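Local coordinates for protein putative glucoamylase (Bacteroides caccae ATCC 43185, PDB 4QT9) that probably hydrolyses alpha-glucosidic bonds as a glucoamylase, using an alpha/alpha toroid fold, at residues Arg50-Gly55 against Ala318-Asp323; Gly127-Gly132 against Trp196-Pro201; Ser240-Lys243 against Glu248-Leu251; Val274-Lys277 against Ser283-His286; Tyr376-Phe379 against Asn384-Pro387. All blocks are in the same frame, centred on the assembly; numbering follows the deposited sequence.

Overall arrangement
The five contacts illustrate how the strands, turns and loops of an alpha/alpha toroid are joined by means suited to their surroundings. Contact 1 is buried and purely polar, with two basic side chains meeting one tyrosine hydroxyl. Contact 5, partly buried and about 8 Å away between centres, has no hydrogen bond between its segments and relies on aromatic and aliphatic packing; the two are joined by Tyr320 N and Asp377 OD2. Contacts 3 and 4, about 15 Å apart between centres, both involve helix 284-301: the hairpin of contact 3 packs on it, and contact 4 fixes its start. Contact 2 stands apart, pairing a salt bridge toward the surface with selenomethionine packing.

Contact 1: residues Arg50-Gly55 against Ala318-Asp323; sequences RYHVDG and ASYSVD
Arg50 reaches Tyr320 through its guanidinium group, although the CA atoms of the two residues are 10.4 Å apart. Its side chain bends at chi3 (85°), and this turn brings NH1 back to the phenol: NH1 donates to Tyr320 OH at 2.9 Å in a nearly straight bond, with an angle of 165° at the hydrogen. The hydroxyl oxygen lies in the guanidinium plane, so it is met at the edge of the group. Arg50 NE is engaged by Asp61 in a salt bridge, which gives the same flat group a second fixed point.

Two residues on, the ring edge of His52 faces the phenol, and NE2 makes a hydrogen bond of 2.7 Å with Tyr320 OH, the oxygen again close to the imidazole plane. The two rings themselves meet obliquely. On its other nitrogen, ND1, His52 bonds to Val56 O, while Tyr57 stacks on the ring. Beyond His52 the chain leaves strand 50-52 in a type I turn closed by Gly55 N to His52 O at 3.0 Å.

Two separate two-stranded pairs are thereby joined: strand 50-52 is paired with 389-391, and strand 318-321, which carries Tyr320, with 324-327. Very little surface is buried between the segments, so the link depends on direction more than on area. Arg50 NH1 can only donate to the phenol oxygen, whereas either Tyr320 OH or His52 NE2 could supply the proton they share; this double grip probably limits how far the tyrosine ring can shift.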
# COMPACT_ATOMS: atom_id res chain seq x y z
N ARG A 50 3.23 -13.64 1.42
CA ARG A 50 4.68 -13.78 1.43
C ARG A 50 5.20 -14.77 0.37
O ARG A 50 4.48 -15.67 -0.08
CB ARG A 50 5.13 -14.25 2.83
CG ARG A 50 4.82 -15.71 3.20
CD ARG A 50 4.85 -15.93 4.69
NE ARG A 50 3.57 -15.59 5.32
CZ ARG A 50 3.35 -14.62 6.20
NH1 ARG A 50 4.35 -13.81 6.58
NH2 ARG A 50 2.15 -14.44 6.71
N TYR A 51 6.49 -14.61 0.03
CA TYR A 51 7.23 -15.50 -0.87
C TYR A 51 8.59 -15.76 -0.25
O TYR A 51 9.35 -14.82 -0.00
CB TYR A 51 7.36 -14.91 -2.29
CG TYR A 51 7.89 -15.93 -3.28
CD1 TYR A 51 9.26 -16.17 -3.38
CD2 TYR A 51 7.03 -16.67 -4.07
CE1 TYR A 51 9.75 -17.16 -4.23
CE2 TYR A 51 7.50 -17.66 -4.92
CZ TYR A 51 8.87 -17.89 -5.01
OH TYR A 51 9.34 -18.84 -5.89
N HIS A 52 8.87 -17.02 0.08
CA HIS A 52 10.14 -17.42 0.71
C HIS A 52 10.96 -18.22 -0.29
O HIS A 52 10.56 -19.32 -0.67
CB HIS A 52 9.90 -18.20 2.03
CG HIS A 52 9.21 -17.39 3.10
ND1 HIS A 52 8.88 -17.94 4.33
CD2 HIS A 52 8.83 -16.09 3.12
CE1 HIS A 52 8.35 -16.97 5.04
NE2 HIS A 52 8.31 -15.83 4.36
N VAL A 53 12.11 -17.65 -0.73
CA VAL A 53 13.02 -18.30 -1.69
C VAL A 53 13.47 -19.68 -1.15
O VAL A 53 13.62 -20.61 -1.92
CB VAL A 53 14.23 -17.38 -2.03
CG1 VAL A 53 15.24 -18.09 -2.94
CG2 VAL A 53 13.78 -16.06 -2.66
N ASP A 54 13.62 -19.80 0.19
CA ASP A 54 14.06 -21.02 0.90
C ASP A 54 13.01 -22.14 0.89
O ASP A 54 13.37 -23.28 1.17
CB ASP A 54 14.46 -20.69 2.36
CG ASP A 54 13.47 -19.81 3.13
OD1 ASP A 54 13.42 -18.58 2.86
OD2 ASP A 54 12.80 -20.34 4.05
N GLY A 55 11.75 -21.81 0.58
CA GLY A 55 10.64 -22.77 0.52
C GLY A 55 10.07 -23.16 1.86
O GLY A 55 9.20 -24.04 1.93
N ALA A 318 7.41 -1.02 8.91
CA ALA A 318 6.92 -2.34 9.30
C ALA A 318 7.40 -3.40 8.27
O ALA A 318 7.34 -3.17 7.07
CB ALA A 318 5.40 -2.33 9.38
N SER A 319 7.98 -4.52 8.76
CA SER A 319 8.50 -5.61 7.92
C SER A 319 8.97 -6.76 8.78
O SER A 319 8.99 -6.65 10.01
CB SER A 319 9.68 -5.11 7.06
OG SER A 319 10.79 -4.73 7.86
N TYR A 320 9.43 -7.83 8.13
CA TYR A 320 10.11 -8.90 8.86
C TYR A 320 11.20 -8.30 9.68
O TYR A 320 11.79 -7.27 9.28
CB TYR A 320 10.71 -9.92 7.89
CG TYR A 320 9.71 -10.89 7.30
CD1 TYR A 320 8.82 -11.59 8.11
CD2 TYR A 320 9.72 -11.19 5.93
CE1 TYR A 320 7.92 -12.52 7.58
CE2 TYR A 320 8.84 -12.14 5.39
CZ TYR A 320 7.95 -12.81 6.22
OH TYR A 320 7.12 -13.76 5.71
N SER A 321 11.46 -8.88 10.84
CA SER A 321 12.51 -8.39 11.72
C SER A 321 13.34 -9.57 12.20
O SER A 321 12.91 -10.72 12.01
CB SER A 321 11.92 -7.61 12.89
OG SER A 321 12.91 -6.87 13.58
N VAL A 322 14.52 -9.30 12.80
CA VAL A 322 15.44 -10.32 13.31
C VAL A 322 14.68 -11.35 14.18
O VAL A 322 14.85 -12.55 13.97
CB VAL A 322 16.64 -9.70 14.09
CG1 VAL A 322 17.69 -10.77 14.40
CG2 VAL A 322 17.28 -8.55 13.32
N ASP A 323 13.81 -10.90 15.10
CA ASP A 323 13.05 -11.80 15.96
C ASP A 323 11.59 -12.04 15.50
O ASP A 323 10.77 -12.43 16.32
CB ASP A 323 13.08 -11.30 17.42
CG ASP A 323 14.43 -11.47 18.12
OD1 ASP A 323 15.19 -12.41 17.74
OD2 ASP A 323 14.72 -10.68 19.05

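Contact 2: residues Gly127-Gly132 against Trp196-Pro201; sequences GQKDNG and WEMDFP
Lys129 and Glu197 form a salt bridge at the outer end of this contact, and the lysine reaches it by stretching out fully. All its torsions beyond chi1 are close to trans, so the chain runs straight from CB to NZ, and NZ donates to Glu197 OE1 at 3.1 Å. The carboxylate receives this bond on its anti lone pair, the one directed away from its other oxygen. The glutamate chain, too, is extended beyond CG, and the two side chains approach obliquely.

Met198, present as selenomethionine with SE in place of sulfur, is folded where the lysine is straight. Its chain bends at both chi2 (-80°) and chi3 (79°), which brings SE to the opposite backbone and CE to the Lys129 side chain. The methyl CE presses on Lys129 CB at 3.5 Å, tighter than usual for two carbons, while SE settles beside the Lys129-Asp130 peptide, 4.1 Å from Asp130 N. Asp130 CB also comes to 4.1 Å from Met198 SE.

Both segments are loops of the toroid, and each forms a type I beta turn: Gly127 to Asp130, closed by Asp130 N to Gly127 O, and Trp196 to Asp199, closed by Asp199 N to Trp196 O at 2.8 Å. Lys129 occupies the third position of its turn, and Glu197 and Met198 fill the second and third of theirs, so the two bends present these side chains to each other. His189 of strand 189-190 is touched by both Asp130 and Met198, and Tyr194 packs against Lys129 and bonds through its hydroxyl to Gln128 NE2.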
# COMPACT_ATOMS: atom_id res chain seq x y z
N GLY A 127 -6.75 -13.26 12.56
CA GLY A 127 -6.78 -13.41 14.01
C GLY A 127 -8.13 -14.05 14.29
O GLY A 127 -9.00 -14.00 13.42
N GLN A 128 -8.33 -14.67 15.47
CA GLN A 128 -9.59 -15.37 15.80
C GLN A 128 -10.87 -14.57 15.39
O GLN A 128 -11.65 -15.03 14.55
CB GLN A 128 -9.66 -15.71 17.30
CG GLN A 128 -10.70 -16.79 17.66
CD GLN A 128 -11.11 -16.75 19.12
OE1 GLN A 128 -10.28 -16.78 20.04
NE2 GLN A 128 -12.41 -16.73 19.37
N LYS A 129 -11.04 -13.39 15.96
CA LYS A 129 -12.22 -12.57 15.71
C LYS A 129 -12.11 -11.72 14.41
O LYS A 129 -13.09 -11.11 14.02
CB LYS A 129 -12.51 -11.70 16.94
CG LYS A 129 -12.85 -12.57 18.17
CD LYS A 129 -13.13 -11.75 19.41
CE LYS A 129 -13.67 -12.62 20.52
NZ LYS A 129 -14.00 -11.83 21.74
N ASP A 130 -10.98 -11.77 13.71
CA ASP A 130 -10.79 -11.09 12.44
C ASP A 130 -10.99 -12.13 11.31
O ASP A 130 -10.04 -12.54 10.63
CB ASP A 130 -9.41 -10.40 12.40
CG ASP A 130 -9.15 -9.48 11.20
OD1 ASP A 130 -10.05 -9.37 10.33
OD2 ASP A 130 -8.05 -8.91 11.12
N ASN A 131 -12.24 -12.61 11.17
CA ASN A 131 -12.64 -13.65 10.21
C ASN A 131 -13.66 -13.10 9.18
O ASN A 131 -14.39 -13.85 8.56
CB ASN A 131 -13.25 -14.84 10.98
CG ASN A 131 -14.54 -14.53 11.73
OD1 ASN A 131 -14.89 -13.38 12.01
ND2 ASN A 131 -15.26 -15.56 12.13
N GLY A 132 -13.74 -11.79 9.05
CA GLY A 132 -14.73 -11.20 8.15
C GLY A 132 -14.12 -10.14 7.28
O GLY A 132 -13.03 -10.32 6.76
N TRP A 196 -19.21 -6.64 15.68
CA TRP A 196 -18.33 -5.48 15.84
C TRP A 196 -17.28 -5.65 16.97
O TRP A 196 -16.63 -4.66 17.30
CB TRP A 196 -19.18 -4.20 16.09
CG TRP A 196 -20.20 -3.93 15.02
CD1 TRP A 196 -21.54 -4.18 15.07
CD2 TRP A 196 -19.93 -3.48 13.68
NE1 TRP A 196 -22.12 -3.92 13.86
CE2 TRP A 196 -21.16 -3.47 12.98
CE3 TRP A 196 -18.75 -3.09 12.99
CZ2 TRP A 196 -21.25 -3.08 11.64
CZ3 TRP A 196 -18.86 -2.70 11.66
CH2 TRP A 196 -20.09 -2.70 11.00
N GLU A 197 -17.08 -6.88 17.51
CA GLU A 197 -16.18 -7.17 18.65
C GLU A 197 -14.71 -6.70 18.49
O GLU A 197 -14.06 -6.42 19.51
CB GLU A 197 -16.19 -8.66 19.02
CG GLU A 197 -17.27 -8.96 20.05
CD GLU A 197 -17.69 -10.42 20.19
OE1 GLU A 197 -16.82 -11.27 20.49
OE2 GLU A 197 -18.90 -10.69 20.03
N MSE A 198 -14.20 -6.55 17.25
CA MSE A 198 -12.84 -6.01 17.04
C MSE A 198 -12.80 -4.55 17.48
O MSE A 198 -11.76 -4.07 17.92
CB MSE A 198 -12.38 -6.16 15.59
CG MSE A 198 -12.16 -7.61 15.16
SE MSE A 198 -10.46 -8.31 15.75
CE MSE A 198 -10.89 -8.70 17.65
N ASP A 199 -13.94 -3.86 17.36
CA ASP A 199 -14.19 -2.49 17.81
C ASP A 199 -12.99 -1.53 17.55
O ASP A 199 -12.37 -1.02 18.50
CB ASP A 199 -14.55 -2.51 19.31
CG ASP A 199 -14.92 -1.17 19.90
OD1 ASP A 199 -15.72 -0.46 19.27
OD2 ASP A 199 -14.36 -0.81 20.96
N PHE A 200 -12.68 -1.29 16.27
CA PHE A 200 -11.59 -0.38 15.92
C PHE A 200 -12.11 0.76 15.01
O PHE A 200 -12.00 0.63 13.79
CB PHE A 200 -10.44 -1.15 15.24
CG PHE A 200 -9.10 -0.45 15.25
CD1 PHE A 200 -8.95 0.83 14.74
CD2 PHE A 200 -7.97 -1.10 15.73
CE1 PHE A 200 -7.71 1.47 14.75
CE2 PHE A 200 -6.73 -0.46 15.72
CZ PHE A 200 -6.61 0.82 15.22
N PRO A 201 -12.66 1.87 15.57
CA PRO A 201 -13.04 3.01 14.69
C PRO A 201 -11.76 3.70 14.19
O PRO A 201 -10.85 3.88 15.00
CB PRO A 201 -13.91 3.89 15.59
CG PRO A 201 -13.49 3.55 16.99
CD PRO A 201 -12.82 2.20 17.00

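Contact 3: residues Ser240-Lys243 against Glu248-Leu251; sequences SPHK and ELHL
A beta hairpin made of strands 239-244 and 247-251 brings His242 opposite Leu249 as an antiparallel hydrogen-bonded pair. The strand directions differ by 161°. Leu249 N donates to His242 O at 2.8 Å, and His242 N returns the bond to Leu249 O at 3.0 Å. Toward the open end the pairing of CA atoms continues, but Ser240 N bonds to His250 O, at 2.9 Å, rather than to Leu251 O. Pro241 CA makes a CA-H...O contact with Leu249 O.

The imidazole of His242 is pulled back along its own strand. With chi1 at 60°, CG lies between the backbone N and the carbonyl carbon, and ND1 donates to Ser240 O at 2.7 Å in the ring plane. CE1 meets Leu251 O edge-on, 3.1 Å away, while Leu249 CB sits over a ring face. Since NE2 bonds to Glu257 O, two carbonyls hold the ring, which would be consistent with a protonated imidazole.

Glu248 and Lys243 turn to the opposite face. Helix 284-301 flanks the hairpin: Leu249 rests on Glu287 and Asn290, Leu251 on Met288, and Glu287 and Asn290 also bond to the backbone of strand 247-251.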
# COMPACT_ATOMS: atom_id res chain seq x y z
N SER A 240 -1.86 18.76 14.48
CA SER A 240 -1.09 18.90 15.72
C SER A 240 0.37 19.16 15.36
O SER A 240 1.17 18.23 15.42
CB SER A 240 -1.24 17.65 16.58
OG SER A 240 -0.74 17.84 17.89
N PRO A 241 0.72 20.40 14.93
CA PRO A 241 2.11 20.65 14.52
C PRO A 241 3.13 20.36 15.64
O PRO A 241 2.92 20.76 16.79
CB PRO A 241 2.10 22.12 14.11
CG PRO A 241 0.67 22.40 13.74
CD PRO A 241 -0.11 21.60 14.74
N HIS A 242 4.19 19.59 15.31
CA HIS A 242 5.27 19.25 16.24
C HIS A 242 6.54 18.95 15.44
O HIS A 242 6.47 18.64 14.25
CB HIS A 242 4.90 18.06 17.16
CG HIS A 242 4.58 16.82 16.40
ND1 HIS A 242 3.43 16.71 15.63
CD2 HIS A 242 5.30 15.68 16.27
CE1 HIS A 242 3.48 15.52 15.07
NE2 HIS A 242 4.57 14.85 15.44
N LYS A 243 7.68 19.02 16.11
CA LYS A 243 8.98 18.77 15.49
C LYS A 243 9.50 17.40 15.88
O LYS A 243 9.33 16.96 17.03
CB LYS A 243 9.98 19.85 15.90
CG LYS A 243 9.62 21.25 15.40
CD LYS A 243 10.33 21.62 14.09
CE LYS A 243 11.71 22.19 14.29
NZ LYS A 243 11.70 23.57 14.82
N GLU A 248 9.60 19.73 10.90
CA GLU A 248 8.23 20.07 11.24
C GLU A 248 7.22 19.11 10.58
O GLU A 248 7.18 18.96 9.35
CB GLU A 248 7.97 21.54 10.84
CG GLU A 248 6.54 22.03 11.03
CD GLU A 248 6.12 22.29 12.46
OE1 GLU A 248 6.69 23.20 13.10
OE2 GLU A 248 5.18 21.61 12.92
N LEU A 249 6.38 18.47 11.42
CA LEU A 249 5.25 17.64 10.96
C LEU A 249 3.94 18.37 11.35
O LEU A 249 3.84 18.94 12.45
CB LEU A 249 5.31 16.21 11.50
CG LEU A 249 6.55 15.37 11.13
CD1 LEU A 249 6.53 14.08 11.87
CD2 LEU A 249 6.63 15.08 9.61
N HIS A 250 2.97 18.41 10.43
CA HIS A 250 1.71 19.15 10.64
C HIS A 250 0.61 18.33 11.33
O HIS A 250 -0.21 18.89 12.06
CB HIS A 250 1.18 19.64 9.27
CG HIS A 250 -0.02 20.52 9.36
ND1 HIS A 250 0.05 21.78 9.91
CD2 HIS A 250 -1.29 20.27 8.97
CE1 HIS A 250 -1.18 22.26 9.84
NE2 HIS A 250 -2.02 21.39 9.28
N LEU A 251 0.59 17.01 11.09
CA LEU A 251 -0.48 16.15 11.57
C LEU A 251 -0.19 15.43 12.87
O LEU A 251 0.98 15.24 13.23
CB LEU A 251 -0.82 15.09 10.49
CG LEU A 251 -1.14 15.61 9.09
CD1 LEU A 251 -1.33 14.49 8.12
CD2 LEU A 251 -2.38 16.54 9.10

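Contact 4: residues Val274-Lys277 against Ser283-His286; sequences VGLK and SYFH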
# COMPACT_ATOMS: atom_id res chain seq x y z
N VAL A 274 0.89 15.26 -5.14
CA VAL A 274 1.41 16.53 -5.68
C VAL A 274 0.27 17.59 -5.79
O VAL A 274 -0.72 17.39 -6.50
CB VAL A 274 2.20 16.36 -7.00
CG1 VAL A 274 2.75 17.71 -7.49
CG2 VAL A 274 3.35 15.34 -6.82
N GLY A 275 0.42 18.66 -5.03
CA GLY A 275 -0.54 19.76 -4.99
C GLY A 275 -1.83 19.44 -4.26
O GLY A 275 -2.76 20.25 -4.29
N LEU A 276 -1.91 18.28 -3.58
CA LEU A 276 -3.09 17.86 -2.85
C LEU A 276 -3.17 18.59 -1.51
O LEU A 276 -2.21 18.60 -0.74
CB LEU A 276 -3.13 16.33 -2.65
CG LEU A 276 -4.43 15.72 -2.05
CD1 LEU A 276 -5.55 15.73 -3.06
CD2 LEU A 276 -4.20 14.26 -1.55
N LYS A 277 -4.33 19.19 -1.25
CA LYS A 277 -4.57 19.91 -0.01
C LYS A 277 -6.02 19.78 0.40
O LYS A 277 -6.89 19.51 -0.43
CB LYS A 277 -4.18 21.40 -0.15
CG LYS A 277 -5.12 22.24 -1.01
CD LYS A 277 -4.50 23.55 -1.48
CE LYS A 277 -3.70 23.40 -2.75
NZ LYS A 277 -4.54 22.95 -3.90
N SER A 283 -0.59 20.91 2.24
CA SER A 283 0.12 20.12 1.22
C SER A 283 0.45 18.71 1.74
O SER A 283 1.37 18.56 2.55
CB SER A 283 1.42 20.81 0.78
OG SER A 283 2.15 20.00 -0.13
N TYR A 284 -0.27 17.69 1.24
CA TYR A 284 -0.01 16.30 1.61
C TYR A 284 1.37 15.88 1.07
O TYR A 284 2.10 15.13 1.74
CB TYR A 284 -1.16 15.38 1.14
CG TYR A 284 -2.34 15.48 2.09
CD1 TYR A 284 -2.33 14.82 3.31
CD2 TYR A 284 -3.41 16.33 1.81
CE1 TYR A 284 -3.38 14.97 4.22
CE2 TYR A 284 -4.47 16.47 2.70
CZ TYR A 284 -4.46 15.78 3.90
OH TYR A 284 -5.47 15.93 4.82
N PHE A 285 1.81 16.48 -0.07
CA PHE A 285 3.15 16.21 -0.61
C PHE A 285 4.26 16.60 0.39
O PHE A 285 5.19 15.81 0.63
CB PHE A 285 3.38 16.95 -1.95
CG PHE A 285 4.72 16.62 -2.56
CD1 PHE A 285 4.89 15.47 -3.33
CD2 PHE A 285 5.84 17.42 -2.31
CE1 PHE A 285 6.14 15.15 -3.87
CE2 PHE A 285 7.09 17.09 -2.83
CZ PHE A 285 7.23 15.96 -3.62
N HIS A 286 4.18 17.83 0.93
CA HIS A 286 5.20 18.33 1.85
C HIS A 286 5.12 17.62 3.20
O HIS A 286 6.15 17.38 3.79
CB HIS A 286 5.13 19.85 1.97
CG HIS A 286 5.60 20.53 0.73
ND1 HIS A 286 4.71 21.04 -0.19
CD2 HIS A 286 6.85 20.67 0.24
CE1 HIS A 286 5.44 21.53 -1.17
NE2 HIS A 286 6.74 21.33 -0.96
O HOH W 1 2.54 19.76 -3.57
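Ser283 OG, on the residue whose CA rests against Leu276 O, is the polar atom around which the helix start is organised. It accepts from His286 N at 3.2 Å, the capping bond of an N-cap serine. A further bond to the His286 ring is less certain because that residue has two conformers. A water accepts from Gly275 N at 2.8 Å and is only weakly linked to Ser283 OG.

The direct bond between the segments is made by the backbone. Tyr284 N, in the first turn of helix 284-301, donates to Leu276 O at 2.9 Å with an angle of 168° at the hydrogen. The same carbonyl also receives a CA-H contact from Ser283, so one oxygen is used by two successive residues.

The side chains add apolar contacts in two places. The edge of the Tyr284 ring passes by Leu276 O, and its CD2 lies 4.0 Å from Leu276 CD2, while the hydroxyl is bonded to Asp278 OD1 beyond the segments. Separately, Phe285 swings its ring toward Val274, with CG trans to the backbone N (chi1 -177°); the two side chains run alongside each other, and Phe285 CD1 meets Val274 CG2 at 3.8 Å. Tyr350 meets the phenyl ring as well.

Strand 276-277 pairs with strand 430-431 near the chain's C-terminus, so the contact ties that sheet to a helix. The motif is the serine N-cap, with OG accepting from the N-H three residues on, at the start of helix 284-301, where Leu276 O takes up a further first-turn N-H.

Contact 5: residues Tyr376-Phe379 against Asn384-Pro387; sequences YDAF and NWYP
Phe379 and Tyr386 approach to 4.9 Å between their CA atoms, yet no hydrogen bond joins the two segments; Asn384, with positive phi, and Trp385 both face Ser380, which fits a G1 beta bulge. The backbones touch instead through carbon: Phe379 CA makes a bent CA-H...O contact with Trp385 O, 3.3 Å away, with an angle of 126° at the hydrogen.

Trp385 folds its indole back over the opposite segment. CG stands trans to the backbone N (chi1 175°), and the six-membered part of the ring then reaches Ala378, with CZ3 at 3.9 Å from Ala378 CB, and Phe379, with CE3 at 3.7 Å from Phe379 CA. On one face of the indole lies Pro387 CD from its own segment, over the ring centre, and the same proline presents CG to Ala378 O at 3.4 Å. Its carbonyl O in turn comes up to Tyr376 CB at 3.3 Å.

On the other flank Phe379 and Tyr386 lie with their ring planes 14° apart. They are slid so far past each other, with centroids 6.0 Å apart, that they barely overlap; the closest approach is Phe379 CB to Tyr386 CD1, with ring atoms Phe379 CD1 and Tyr386 CE1 next. Trp385 also touches Tyr320 of strand 318-321.

Between these two parts of the loop joining strands 374-375 and 389-391, then, only apolar side-chain contacts and C-H to carbonyl contacts pass. The polar bonds of Tyr376-Phe379 go to other parts of the chain, among them Phe379 to Ile339 through the backbone and Asp377 OD2 to Tyr320 N.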
# COMPACT_ATOMS: atom_id res chain seq x y z
N TYR A 376 14.96 -7.91 -1.20
CA TYR A 376 14.37 -8.71 -0.13
C TYR A 376 13.73 -7.77 0.90
O TYR A 376 13.98 -6.55 0.88
CB TYR A 376 15.40 -9.64 0.49
CG TYR A 376 15.85 -10.73 -0.45
CD1 TYR A 376 14.94 -11.63 -1.00
CD2 TYR A 376 17.21 -10.94 -0.72
CE1 TYR A 376 15.35 -12.67 -1.83
CE2 TYR A 376 17.63 -11.97 -1.56
CZ TYR A 376 16.70 -12.83 -2.10
OH TYR A 376 17.11 -13.85 -2.91
N ASP A 377 12.84 -8.31 1.73
CA ASP A 377 12.00 -7.52 2.66
C ASP A 377 12.75 -6.61 3.66
O ASP A 377 12.40 -5.44 3.85
CB ASP A 377 11.11 -8.46 3.46
CG ASP A 377 9.96 -7.71 4.04
OD1 ASP A 377 9.29 -7.00 3.27
OD2 ASP A 377 9.76 -7.79 5.27
N ALA A 378 13.70 -7.20 4.38
CA ALA A 378 14.41 -6.48 5.40
C ALA A 378 15.75 -7.13 5.61
O ALA A 378 15.94 -8.23 5.11
CB ALA A 378 13.61 -6.49 6.69
N PHE A 379 16.67 -6.44 6.29
CA PHE A 379 18.00 -6.99 6.59
C PHE A 379 18.63 -6.22 7.73
O PHE A 379 18.33 -5.05 7.94
CB PHE A 379 18.93 -7.00 5.34
CG PHE A 379 19.33 -5.62 4.84
CD1 PHE A 379 20.46 -4.99 5.35
CD2 PHE A 379 18.57 -4.96 3.89
CE1 PHE A 379 20.81 -3.71 4.92
CE2 PHE A 379 18.93 -3.69 3.45
CZ PHE A 379 20.05 -3.07 3.97
N ASN A 384 23.90 -9.58 10.81
CA ASN A 384 24.26 -10.36 9.60
C ASN A 384 23.07 -11.27 9.21
O ASN A 384 23.21 -12.46 8.92
CB ASN A 384 25.59 -11.14 9.79
CG ASN A 384 26.74 -10.19 9.97
OD1 ASN A 384 27.29 -10.04 11.07
ND2 ASN A 384 26.96 -9.38 8.95
N TRP A 385 21.88 -10.65 9.24
CA TRP A 385 20.61 -11.28 8.98
C TRP A 385 20.13 -10.81 7.60
O TRP A 385 19.77 -9.65 7.45
CB TRP A 385 19.65 -10.92 10.12
CG TRP A 385 18.23 -11.39 9.93
CD1 TRP A 385 17.77 -12.67 10.05
CD2 TRP A 385 17.09 -10.57 9.64
NE1 TRP A 385 16.40 -12.69 9.84
CE2 TRP A 385 15.97 -11.42 9.60
CE3 TRP A 385 16.92 -9.19 9.41
CZ2 TRP A 385 14.68 -10.94 9.30
CZ3 TRP A 385 15.65 -8.72 9.13
CH2 TRP A 385 14.55 -9.59 9.05
N TYR A 386 20.19 -11.68 6.59
CA TYR A 386 19.81 -11.37 5.20
C TYR A 386 18.76 -12.39 4.68
O TYR A 386 19.07 -13.24 3.84
CB TYR A 386 21.05 -11.32 4.29
CG TYR A 386 22.05 -10.26 4.70
CD1 TYR A 386 21.89 -8.94 4.29
CD2 TYR A 386 23.18 -10.57 5.46
CE1 TYR A 386 22.79 -7.94 4.68
CE2 TYR A 386 24.10 -9.59 5.85
CZ TYR A 386 23.90 -8.27 5.44
OH TYR A 386 24.80 -7.29 5.77
N PRO A 387 17.49 -12.31 5.17
CA PRO A 387 16.48 -13.27 4.73
C PRO A 387 16.14 -13.16 3.24
O PRO A 387 16.02 -12.07 2.70
CB PRO A 387 15.26 -12.94 5.59
CG PRO A 387 15.45 -11.50 5.96
CD PRO A 387 16.93 -11.36 6.15